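ESAT-6/WXG100 secretion system protein (Streptococcus gallolyticus, PDB 7JQE) forms the extracellular part of EsaA, a membrane subunit of the type VIIb secretion system, and probably takes part in exporting bacterial toxins. Local coordinates at residues A[175-180]-A[458-463]; A[162-167]-A[471-476]; A[362-365]-A[370-373]; A[271-276]-A[375-380]. All coordinates share one frame; numbering follows the deposited sequence.

Contact 1: A[175-180]-A[458-463]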
loop_
_atom_site.group_PDB
_atom_site.type_symbol
_atom_site.label_atom_id
_atom_site.label_comp_id
_atom_site.label_asym_id
_atom_site.label_seq_id
_atom_site.Cartn_x
_atom_site.Cartn_y
_atom_site.Cartn_z
ATOM N N ALA A 175 -6.869 -2.917 -37.855
ATOM C CA ALA A 175 -6.149 -3.998 -38.520
ATOM C C ALA A 175 -4.895 -4.379 -37.745
ATOM O O ALA A 175 -4.573 -5.566 -37.622
ATOM C CB ALA A 175 -5.803 -3.602 -39.959
ATOM N N LEU A 176 -4.173 -3.390 -37.215
ATOM C CA LEU A 176 -3.001 -3.702 -36.404
ATOM C C LEU A 176 -3.402 -4.414 -35.117
ATOM O O LEU A 176 -2.735 -5.364 -34.692
ATOM C CB LEU A 176 -2.218 -2.426 -36.097
ATOM C CG LEU A 176 -0.900 -2.604 -35.344
ATOM C CD1 LEU A 176 0.083 -3.444 -36.156
ATOM C CD2 LEU A 176 -0.300 -1.251 -34.977
ATOM N N ALA A 177 -4.497 -3.975 -34.489
ATOM C CA ALA A 177 -4.991 -4.660 -33.299
ATOM C C ALA A 177 -5.305 -6.122 -33.595
ATOM O O ALA A 177 -5.010 -7.005 -32.780
ATOM C CB ALA A 177 -6.227 -3.942 -32.754
ATOM N N ASN A 178 -5.894 -6.403 -34.762
ATOM C CA ASN A 178 -6.227 -7.785 -35.103
ATOM C C ASN A 178 -4.987 -8.665 -35.147
ATOM O O ASN A 178 -5.078 -9.877 -34.924
ATOM C CB ASN A 178 -6.960 -7.842 -36.441
ATOM C CG ASN A 178 -8.396 -7.371 -36.338
ATOM O OD1 ASN A 178 -9.028 -7.509 -35.293
ATOM N ND2 ASN A 178 -8.917 -6.811 -37.422
ATOM N N GLN A 179 -3.824 -8.080 -35.432
ATOM C CA GLN A 179 -2.593 -8.857 -35.484
ATOM C C GLN A 179 -2.070 -9.219 -34.101
ATOM O O GLN A 179 -1.261 -10.143 -33.982
ATOM C CB GLN A 179 -1.518 -8.088 -36.257
ATOM C CG GLN A 179 -1.955 -7.628 -37.642
ATOM C CD GLN A 179 -2.192 -8.784 -38.595
ATOM O OE1 GLN A 179 -1.255 -9.473 -39.001
ATOM N NE2 GLN A 179 -3.453 -9.008 -38.949
ATOM N N ILE A 180 -2.494 -8.503 -33.057
ATOM C CA ILE A 180 -2.094 -8.824 -31.689
ATOM C C ILE A 180 -3.346 -8.982 -30.835
ATOM O O ILE A 180 -3.422 -8.468 -29.712
ATOM C CB ILE A 180 -1.148 -7.756 -31.109
ATOM C CG1 ILE A 180 -1.710 -6.352 -31.334
ATOM C CG2 ILE A 180 0.240 -7.882 -31.714
ATOM C CD1 ILE A 180 -0.929 -5.273 -30.617
ATOM N N ASP A 458 -6.421 1.510 -27.247
ATOM C CA ASP A 458 -6.209 2.941 -27.445
ATOM C C ASP A 458 -4.738 3.310 -27.332
ATOM O O ASP A 458 -4.242 4.146 -28.096
ATOM C CB ASP A 458 -7.032 3.742 -26.440
ATOM C CG ASP A 458 -8.520 3.552 -26.625
ATOM O OD1 ASP A 458 -8.968 3.454 -27.788
ATOM O OD2 ASP A 458 -9.240 3.494 -25.606
ATOM N N ASN A 459 -4.026 2.709 -26.381
ATOM C CA ASN A 459 -2.629 3.060 -26.171
ATOM C C ASN A 459 -1.710 2.549 -27.272
ATOM O O ASN A 459 -0.503 2.803 -27.209
ATOM C CB ASN A 459 -2.157 2.538 -24.816
ATOM C CG ASN A 459 -2.888 3.190 -23.662
ATOM O OD1 ASN A 459 -3.087 2.579 -22.613
ATOM N ND2 ASN A 459 -3.305 4.437 -23.856
ATOM N N ILE A 460 -2.239 1.836 -28.268
ATOM C CA ILE A 460 -1.435 1.475 -29.431
ATOM C C ILE A 460 -0.901 2.754 -30.060
ATOM O O ILE A 460 -1.672 3.623 -30.486
ATOM C CB ILE A 460 -2.262 0.655 -30.425
ATOM C CG1 ILE A 460 -2.740 -0.648 -29.777
ATOM C CG2 ILE A 460 -1.457 0.365 -31.679
ATOM C CD1 ILE A 460 -3.400 -1.599 -30.751
ATOM N N ASP A 461 0.423 2.878 -30.120
ATOM C CA ASP A 461 1.036 4.149 -30.482
ATOM C C ASP A 461 0.616 4.583 -31.883
ATOM O O ASP A 461 0.442 3.764 -32.788
ATOM C CB ASP A 461 2.558 4.045 -30.401
ATOM C CG ASP A 461 3.225 5.399 -30.262
ATOM O OD1 ASP A 461 3.410 5.854 -29.114
ATOM O OD2 ASP A 461 3.561 6.011 -31.299
ATOM N N GLY A 462 0.461 5.897 -32.059
ATOM C CA GLY A 462 0.080 6.425 -33.356
ATOM C C GLY A 462 1.144 6.233 -34.418
ATOM O O GLY A 462 0.823 6.045 -35.595
ATOM N N LEU A 463 2.420 6.277 -34.027
ATOM C CA LEU A 463 3.492 6.086 -34.998
ATOM C C LEU A 463 3.473 4.675 -35.569
ATOM O O LEU A 463 3.741 4.475 -36.758
ATOM C CB LEU A 463 4.844 6.393 -34.350
ATOM C CG LEU A 463 6.091 6.254 -35.226
ATOM C CD1 LEU A 463 5.976 7.098 -36.491
ATOM C CD2 LEU A 463 7.340 6.627 -34.441
#
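I460 reaches from the loop ahead of helix 462-491 onto the last turn of helix 169-179 and the residue that follows it, and its two branches divide the work. CG2 meets CD2 of L176 at 3.9 Å, the two side chains crossing at a slant. The longer branch ends in CD1, which lies 4.2 Å from CB of A177 and 4.4 Å from CD1 of I180, so that a single isoleucine touches three apolar residues, all of them buried. No hydrogen bond joins the segments; the contact is purely one of methyl groups. Torsions set the reach on both sides: L176 carries its CG opposite the backbone N (chi1 -175°), which directs the branched end of the leucine toward the isoleucine, while I460 is extended about its second torsion (chi2 -172°), carrying CD1 forward to A177 and I180.

Right after I460 the next helix begins, capped by D461, whose OD2 accepts from L463 N at 3.0 Å, on the anti side of the carboxylate. The donor lies 24° out of the carboxylate plane. On the other segment, I180 N bonds to A177 O as the helix ends. Farther out, K173 NZ donates to D458 O, F457 packs on A177, and S183 of the second subunit bonds through OG to D461 N. The contact thus joins the C-terminal end of helix 169-179 to the loop that leads into helix 462-491, beside the second subunit.

Contact 2: A[162-167]-A[471-476]. With EDO (1,2-ethanediol), chain L; EDO (1,2-ethanediol), chain S.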
loop_
_atom_site.group_PDB
_atom_site.type_symbol
_atom_site.label_atom_id
_atom_site.label_comp_id
_atom_site.label_asym_id
_atom_site.label_seq_id
_atom_site.Cartn_x
_atom_site.Cartn_y
_atom_site.Cartn_z
ATOM N N ASP A 162 -4.387 8.251 -53.934
ATOM C CA ASP A 162 -5.780 7.822 -53.831
ATOM C C ASP A 162 -6.001 6.933 -52.612
ATOM O O ASP A 162 -7.056 7.004 -51.970
ATOM C CB ASP A 162 -6.209 7.098 -55.106
ATOM C CG ASP A 162 -6.645 8.052 -56.202
ATOM O OD1 ASP A 162 -7.112 9.165 -55.877
ATOM O OD2 ASP A 162 -6.529 7.688 -57.392
ATOM N N LEU A 163 -5.026 6.085 -52.278
ATOM C CA LEU A 163 -5.194 5.188 -51.139
ATOM C C LEU A 163 -5.156 5.949 -49.819
ATOM O O LEU A 163 -5.921 5.639 -48.898
ATOM C CB LEU A 163 -4.122 4.099 -51.166
ATOM C CG LEU A 163 -4.317 3.028 -52.241
ATOM C CD1 LEU A 163 -3.067 2.178 -52.419
ATOM C CD2 LEU A 163 -5.511 2.156 -51.892
ATOM N N LEU A 164 -4.280 6.950 -49.707
ATOM C CA LEU A 164 -4.175 7.694 -48.456
ATOM C C LEU A 164 -5.427 8.517 -48.175
ATOM O O LEU A 164 -5.780 8.723 -47.008
ATOM C CB LEU A 164 -2.939 8.593 -48.479
ATOM C CG LEU A 164 -1.597 7.859 -48.443
ATOM C CD1 LEU A 164 -0.439 8.835 -48.527
ATOM C CD2 LEU A 164 -1.495 7.017 -47.181
ATOM N N ASN A 165 -6.105 8.996 -49.217
ATOM C CA ASN A 165 -7.363 9.714 -49.042
ATOM C C ASN A 165 -8.555 8.781 -48.898
ATOM O O ASN A 165 -9.692 9.260 -48.818
ATOM C CB ASN A 165 -7.603 10.667 -50.214
ATOM C CG ASN A 165 -6.674 11.861 -50.193
ATOM O OD1 ASN A 165 -5.994 12.153 -51.178
ATOM N ND2 ASN A 165 -6.641 12.564 -49.066
ATOM N N GLN A 166 -8.325 7.470 -48.863
ATOM C CA GLN A 166 -9.396 6.490 -48.792
ATOM C C GLN A 166 -9.333 5.603 -47.558
ATOM O O GLN A 166 -10.364 5.041 -47.172
ATOM C CB GLN A 166 -9.385 5.602 -50.049
ATOM C CG GLN A 166 -10.602 4.715 -50.216
ATOM C CD GLN A 166 -10.627 4.007 -51.563
ATOM O OE1 GLN A 166 -9.869 4.344 -52.475
ATOM N NE2 GLN A 166 -11.505 3.020 -51.692
ATOM N N VAL A 167 -8.170 5.467 -46.929
ATOM C CA VAL A 167 -7.990 4.627 -45.752
ATOM C C VAL A 167 -7.821 5.538 -44.544
ATOM O O VAL A 167 -6.925 6.389 -44.519
ATOM C CB VAL A 167 -6.783 3.688 -45.906
ATOM C CG1 VAL A 167 -6.533 2.935 -44.617
ATOM C CG2 VAL A 167 -7.014 2.720 -47.049
ATOM N N SER A 471 3.299 0.585 -44.706
ATOM C CA SER A 471 3.679 -0.707 -45.264
ATOM C C SER A 471 2.579 -1.254 -46.164
ATOM O O SER A 471 2.845 -1.727 -47.276
ATOM C CB SER A 471 3.998 -1.695 -44.141
ATOM O OG SER A 471 5.200 -1.340 -43.482
ATOM N N GLY A 472 1.330 -1.190 -45.698
ATOM C CA GLY A 472 0.227 -1.680 -46.509
ATOM C C GLY A 472 0.065 -0.910 -47.808
ATOM O O GLY A 472 -0.173 -1.499 -48.866
ATOM N N VAL A 473 0.190 0.417 -47.746
ATOM C CA VAL A 473 0.021 1.239 -48.940
ATOM C C VAL A 473 1.098 0.919 -49.968
ATOM O O VAL A 473 0.823 0.829 -51.170
ATOM C CB VAL A 473 0.019 2.733 -48.566
ATOM C CG1 VAL A 473 0.102 3.591 -49.814
ATOM C CG2 VAL A 473 -1.230 3.073 -47.777
ATOM N N THR A 474 2.342 0.745 -49.517
ATOM C CA THR A 474 3.414 0.387 -50.441
ATOM C C THR A 474 3.139 -0.959 -51.098
ATOM O O THR A 474 3.241 -1.098 -52.324
ATOM C CB THR A 474 4.757 0.363 -49.714
ATOM O OG1 THR A 474 5.001 1.641 -49.116
ATOM C CG2 THR A 474 5.878 0.045 -50.685
ATOM N N LEU A 475 2.789 -1.967 -50.297
ATOM C CA LEU A 475 2.478 -3.277 -50.861
ATOM C C LEU A 475 1.279 -3.196 -51.797
ATOM O O LEU A 475 1.320 -3.704 -52.926
ATOM C CB LEU A 475 2.229 -4.290 -49.744
ATOM C CG LEU A 475 3.471 -4.726 -48.961
ATOM C CD1 LEU A 475 3.104 -5.610 -47.766
ATOM C CD2 LEU A 475 4.450 -5.438 -49.888
ATOM N N TYR A 476 0.198 -2.552 -51.348
ATOM C CA TYR A 476 -0.993 -2.455 -52.185
ATOM C C TYR A 476 -0.702 -1.683 -53.470
ATOM O O TYR A 476 -1.152 -2.073 -54.554
ATOM C CB TYR A 476 -2.136 -1.802 -51.403
ATOM C CG TYR A 476 -3.500 -2.068 -51.999
ATOM C CD1 TYR A 476 -4.237 -3.185 -51.627
ATOM C CD2 TYR A 476 -4.045 -1.211 -52.948
ATOM C CE1 TYR A 476 -5.482 -3.441 -52.178
ATOM C CE2 TYR A 476 -5.290 -1.458 -53.507
ATOM C CZ TYR A 476 -6.004 -2.574 -53.120
ATOM O OH TYR A 476 -7.239 -2.822 -53.678
HETATM C C1 EDO L . -7.778 10.425 -59.242
HETATM O O1 EDO L . -7.952 9.031 -59.520
HETATM C C2 EDO L . -6.822 11.032 -60.263
HETATM O O2 EDO L . -6.675 12.434 -60.007
HETATM C C1 EDO S . 6.997 -0.749 -40.489
HETATM O O1 EDO S . 6.028 -1.803 -40.555
HETATM C C2 EDO S . 8.261 -1.243 -39.790
HETATM O O2 EDO S . 8.826 -2.337 -40.525
#
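L163 and V473 bring their CA atoms within 6.9 Å of each other, a close approach between the last turn of helix 152-164 and the middle of helix 462-491. This is apolar helix-to-helix packing within a helical bundle, in which helix 102-135 adds further cover by touching Y476, L475 and V167. No hydrogen bond crosses between the segments.

L163 occupies the middle. Its CD1 lies 3.6 Å from CD2 of Y476, and its other methyl, CD2, is 3.8 Å from the same ring carbon, so both methyls approach the CD2 corner obliquely from the same side of the ring; the two side chains stand at about a right angle. CD1 also comes within 4.3 Å of CG1 of V473. The tyrosine is swung there by its first torsion, which sets CG opposite the backbone N (chi1 -161°). L164 makes the outer margin of the contact: its CB does not point at helix 462-491, but the end of the side chain comes nearer, with CD2 4.0 Å from CG2 of V473, again crossing at about a right angle.

Beyond the ring, the hydroxyl is held separately: Y476 OH is hydrogen-bonded to L141 N, which tethers the far end of a ring that L163 packs against. The second subunit packs on S471, T474 and L475. As helix 152-164 comes to its end, L163 O is gripped twice, by Q166 N and by V167 N, each at 3.0 Å.

Contact 3: A[362-365]-A[370-373]. With EDO (1,2-ethanediol), chain K.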
loop_
_atom_site.group_PDB
_atom_site.type_symbol
_atom_site.label_atom_id
_atom_site.label_comp_id
_atom_site.label_asym_id
_atom_site.label_seq_id
_atom_site.Cartn_x
_atom_site.Cartn_y
_atom_site.Cartn_z
ATOM N N THR A 362 -14.786 11.777 58.582
ATOM C CA THR A 362 -15.375 11.600 57.260
ATOM C C THR A 362 -14.795 12.665 56.341
ATOM O O THR A 362 -15.032 13.859 56.547
ATOM C CB THR A 362 -16.901 11.700 57.318
ATOM O OG1 THR A 362 -17.417 10.683 58.186
ATOM C CG2 THR A 362 -17.500 11.532 55.926
ATOM N N PHE A 363 -14.034 12.240 55.336
ATOM C CA PHE A 363 -13.554 13.178 54.330
ATOM C C PHE A 363 -14.738 13.861 53.656
ATOM O O PHE A 363 -15.853 13.334 53.626
ATOM C CB PHE A 363 -12.682 12.463 53.295
ATOM C CG PHE A 363 -11.394 11.928 53.857
ATOM C CD1 PHE A 363 -11.284 10.600 54.232
ATOM C CD2 PHE A 363 -10.298 12.757 54.023
ATOM C CE1 PHE A 363 -10.100 10.108 54.760
ATOM C CE2 PHE A 363 -9.111 12.271 54.551
ATOM C CZ PHE A 363 -9.013 10.945 54.920
ATOM N N ASP A 364 -14.493 15.062 53.127
ATOM C CA ASP A 364 -15.589 15.835 52.549
ATOM C C ASP A 364 -16.067 15.244 51.227
ATOM O O ASP A 364 -17.238 15.414 50.866
ATOM C CB ASP A 364 -15.173 17.298 52.370
ATOM C CG ASP A 364 -13.973 17.464 51.451
ATOM O OD1 ASP A 364 -13.500 16.457 50.880
ATOM O OD2 ASP A 364 -13.501 18.612 51.300
ATOM N N SER A 365 -15.195 14.549 50.498
ATOM C CA SER A 365 -15.587 13.942 49.231
ATOM C C SER A 365 -14.626 12.809 48.901
ATOM O O SER A 365 -13.565 12.664 49.515
ATOM C CB SER A 365 -15.613 14.972 48.095
ATOM O OG SER A 365 -14.309 15.226 47.602
ATOM N N THR A 370 -5.833 13.850 46.304
ATOM C CA THR A 370 -5.472 13.551 47.684
ATOM C C THR A 370 -6.367 14.337 48.631
ATOM O O THR A 370 -6.571 15.541 48.443
ATOM C CB THR A 370 -4.004 13.888 47.957
ATOM O OG1 THR A 370 -3.163 13.081 47.125
ATOM C CG2 THR A 370 -3.663 13.617 49.407
ATOM N N HIS A 371 -6.898 13.655 49.642
ATOM C CA HIS A 371 -7.731 14.275 50.661
ATOM C C HIS A 371 -7.067 14.109 52.018
ATOM O O HIS A 371 -6.570 13.025 52.347
ATOM C CB HIS A 371 -9.133 13.660 50.676
ATOM C CG HIS A 371 -9.881 13.844 49.395
ATOM N ND1 HIS A 371 -10.753 14.891 49.185
ATOM C CD2 HIS A 371 -9.881 13.121 48.250
ATOM C CE1 HIS A 371 -11.260 14.804 47.969
ATOM N NE2 HIS A 371 -10.748 13.738 47.380
ATOM N N THR A 372 -7.060 15.187 52.804
ATOM C CA THR A 372 -6.410 15.198 54.109
ATOM C C THR A 372 -7.317 15.853 55.139
ATOM O O THR A 372 -7.821 16.957 54.916
ATOM C CB THR A 372 -5.066 15.934 54.064
ATOM O OG1 THR A 372 -4.095 15.123 53.393
ATOM C CG2 THR A 372 -4.580 16.229 55.471
ATOM N N ILE A 373 -7.512 15.169 56.262
ATOM C CA ILE A 373 -8.204 15.718 57.423
ATOM C C ILE A 373 -7.161 16.064 58.473
ATOM O O ILE A 373 -6.253 15.265 58.738
ATOM C CB ILE A 373 -9.229 14.720 57.989
ATOM C CG1 ILE A 373 -10.413 14.548 57.037
ATOM C CG2 ILE A 373 -9.702 15.166 59.363
ATOM C CD1 ILE A 373 -11.462 13.583 57.556
HETATM C C1 EDO K . -10.158 18.279 49.036
HETATM O O1 EDO K . -10.467 18.100 50.423
HETATM C C2 EDO K . -11.243 19.115 48.365
HETATM O O2 EDO K . -12.497 18.423 48.419
#
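F363 and H371 meet just before and just after the turn that joins strand 355-363 to strand 369-379. The phenylalanine can be followed outward. Its CB does not aim at the other strand, but chi1 of -66° turns the ring across to it. CG lies 4.1 Å from CD1 of I373, a methyl seated over one ring face in a CH-pi contact, 19° off the ring normal and displaced toward the rim. Next along the ring, CD2 touches CG1 of I373 at 3.5 Å and CB of H371 at 3.7 Å, while CE2 comes within 3.4 Å of H371 O. CZ, at the tip, lies 4.1 Å from that same oxygen.

H371 is bounded by S365, whose O sits 3.5 Å above the centre of the imidazole. NE2 of H371 donates to S367 O, and S365 OG is hydrogen-bonded to S367 OG, so S367, in the connecting turn, holds both H371 NE2 and S365 OG. D364 OD2 accepts from both hydroxyls of a 1,2-ethanediol that is probably from the crystallisation liquor. No backbone bond pairs the two segments: T362 bonds with T338 and I373 with Y388, each in its own sheet. Such a crossing of the chain from one antiparallel sheet to the other is characteristic of a beta sandwich.

Contact 4: A[271-276]-A[375-380]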
loop_
_atom_site.group_PDB
_atom_site.type_symbol
_atom_site.label_atom_id
_atom_site.label_comp_id
_atom_site.label_asym_id
_atom_site.label_seq_id
_atom_site.Cartn_x
_atom_site.Cartn_y
_atom_site.Cartn_z
ATOM N N ILE A 271 -11.619 5.520 65.034
ATOM C CA ILE A 271 -10.411 5.245 65.799
ATOM C C ILE A 271 -10.759 5.274 67.279
ATOM O O ILE A 271 -11.802 5.788 67.686
ATOM C CB ILE A 271 -9.285 6.254 65.495
ATOM C CG1 ILE A 271 -9.748 7.668 65.841
ATOM C CG2 ILE A 271 -8.875 6.164 64.040
ATOM C CD1 ILE A 271 -9.077 8.735 65.028
ATOM N N SER A 272 -9.866 4.711 68.086
ATOM C CA SER A 272 -10.091 4.578 69.518
ATOM C C SER A 272 -8.860 5.064 70.268
ATOM O O SER A 272 -7.747 4.592 70.017
ATOM C CB SER A 272 -10.410 3.126 69.889
ATOM O OG SER A 272 -10.707 3.009 71.271
ATOM N N VAL A 273 -9.063 6.003 71.189
ATOM C CA VAL A 273 -7.987 6.561 71.996
ATOM C C VAL A 273 -8.262 6.257 73.462
ATOM O O VAL A 273 -9.416 6.130 73.884
ATOM C CB VAL A 273 -7.839 8.082 71.764
ATOM C CG1 VAL A 273 -9.160 8.787 72.034
ATOM C CG2 VAL A 273 -6.734 8.654 72.641
ATOM N N ASP A 274 -7.187 6.129 74.241
ATOM C CA ASP A 274 -7.278 5.854 75.672
ATOM C C ASP A 274 -7.021 7.149 76.435
ATOM O O ASP A 274 -5.880 7.617 76.513
ATOM C CB ASP A 274 -6.290 4.764 76.089
ATOM C CG ASP A 274 -6.505 3.459 75.345
ATOM O OD1 ASP A 274 -5.511 2.866 74.878
ATOM O OD2 ASP A 274 -7.671 3.029 75.213
ATOM N N VAL A 275 -8.080 7.728 76.991
ATOM C CA VAL A 275 -7.978 8.959 77.755
ATOM C C VAL A 275 -8.013 8.627 79.241
ATOM O O VAL A 275 -8.490 7.569 79.665
ATOM C CB VAL A 275 -9.094 9.964 77.386
ATOM C CG1 VAL A 275 -8.997 10.355 75.919
ATOM C CG2 VAL A 275 -10.460 9.378 77.704
ATOM N N ALA A 276 -7.498 9.553 80.051
ATOM C CA ALA A 276 -7.453 9.398 81.497
ATOM C C ALA A 276 -7.457 10.778 82.137
ATOM O O ALA A 276 -6.814 11.699 81.611
ATOM C CB ALA A 276 -6.218 8.615 81.952
ATOM N N LEU A 375 -6.950 17.803 62.549
ATOM C CA LEU A 375 -7.636 18.303 63.732
ATOM C C LEU A 375 -6.656 18.356 64.891
ATOM O O LEU A 375 -5.513 17.899 64.792
ATOM C CB LEU A 375 -8.835 17.429 64.108
ATOM C CG LEU A 375 -8.477 15.999 64.518
ATOM C CD1 LEU A 375 -9.249 15.575 65.756
ATOM C CD2 LEU A 375 -8.741 15.044 63.357
ATOM N N ASP A 376 -7.126 18.919 66.001
ATOM C CA ASP A 376 -6.425 18.892 67.276
ATOM C C ASP A 376 -7.253 18.084 68.266
ATOM O O ASP A 376 -8.450 18.341 68.431
ATOM C CB ASP A 376 -6.186 20.311 67.815
ATOM C CG ASP A 376 -4.966 20.975 67.203
ATOM O OD1 ASP A 376 -4.069 20.245 66.727
ATOM O OD2 ASP A 376 -4.899 22.223 67.206
ATOM N N LEU A 377 -6.624 17.097 68.902
ATOM C CA LEU A 377 -7.239 16.358 69.999
ATOM C C LEU A 377 -6.741 16.946 71.313
ATOM O O LEU A 377 -5.548 16.860 71.625
ATOM C CB LEU A 377 -6.919 14.865 69.921
ATOM C CG LEU A 377 -7.451 14.017 71.085
ATOM C CD1 LEU A 377 -8.972 13.993 71.090
ATOM C CD2 LEU A 377 -6.890 12.600 71.051
ATOM N N ASN A 378 -7.650 17.544 72.076
ATOM C CA ASN A 378 -7.316 18.196 73.336
ATOM C C ASN A 378 -7.741 17.307 74.498
ATOM O O ASN A 378 -8.930 17.008 74.653
ATOM C CB ASN A 378 -7.988 19.566 73.440
ATOM C CG ASN A 378 -7.658 20.466 72.263
ATOM O OD1 ASN A 378 -6.576 21.052 72.200
ATOM N ND2 ASN A 378 -8.593 20.584 71.324
ATOM N N ILE A 379 -6.771 16.882 75.304
ATOM C CA ILE A 379 -7.018 16.172 76.555
ATOM C C ILE A 379 -6.425 17.042 77.653
ATOM O O ILE A 379 -5.204 17.054 77.850
ATOM C CB ILE A 379 -6.405 14.769 76.569
ATOM C CG1 ILE A 379 -6.893 13.953 75.368
ATOM C CG2 ILE A 379 -6.718 14.067 77.893
ATOM C CD1 ILE A 379 -6.234 12.597 75.243
ATOM N N GLY A 380 -7.277 17.772 78.369
ATOM C CA GLY A 380 -6.761 18.727 79.332
ATOM C C GLY A 380 -5.938 19.792 78.633
ATOM O O GLY A 380 -6.324 20.320 77.584
#
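Two sheets meet here face to face through a small set of buried aliphatic side chains, contributed by strand 268-275, the outermost strand, within this chain, of one antiparallel sheet, and by strand 369-379 in the interior of the other. V275 and I379 lie closest: CG1 of the valine is 3.6 Å from CD1 of the isoleucine, the two side chains slanting across one another. I379 is extended beyond its first bond (chi2 175°), which carries CD1 out to the facing strand. Two residues back along each strand, CG2 of V273 and CD2 of L377 are more loosely apposed at 4.3 Å.

The spacing by two follows from strand geometry, and in a beta sandwich such as this one every second residue faces the other sheet. V273 and V275 point at it, as do L377 and I379, whereas CB of D274 points away. The CA atoms stand 10.0 Å apart at V273 and L377 but 7.4 Å apart at V275 and I379, so the strands draw together toward the end of the pair. No hydrogen bond crosses the gap; each strand bonds laterally within its own sheet, V273 with L357 and V275 with Q355 in one, L375 with M386 in the other. D274 also makes backbone hydrogen bonds with the second subunit, and its OD1 a salt bridge with R383 there; D376 pairs with R383 of its own chain.

Contacts 1 and 2 lie on one side of the centre of this elongated chain and contacts 3 and 4 on the other; contacts 2 and 4 lie about 122 Å apart, centre to centre. Contacts 1 and 2 both involve helix 462-491: the loop leading into it meets helix 169-179, and its body meets helix 152-164. Contacts 3 and 4 share strand 369-379, and both join it to the sheet that contains strands 355-363 and 268-275. Contacts 1 and 4 are wholly buried and aliphatic, contact 2 adds a tyrosine and an exposed leucine, and contact 3, only partly buried, mixes aromatic packing with polar groups. The second subunit packs against contacts 1, 2 and 4 and reaches contact 3 only through a weak hydrogen bond to T370.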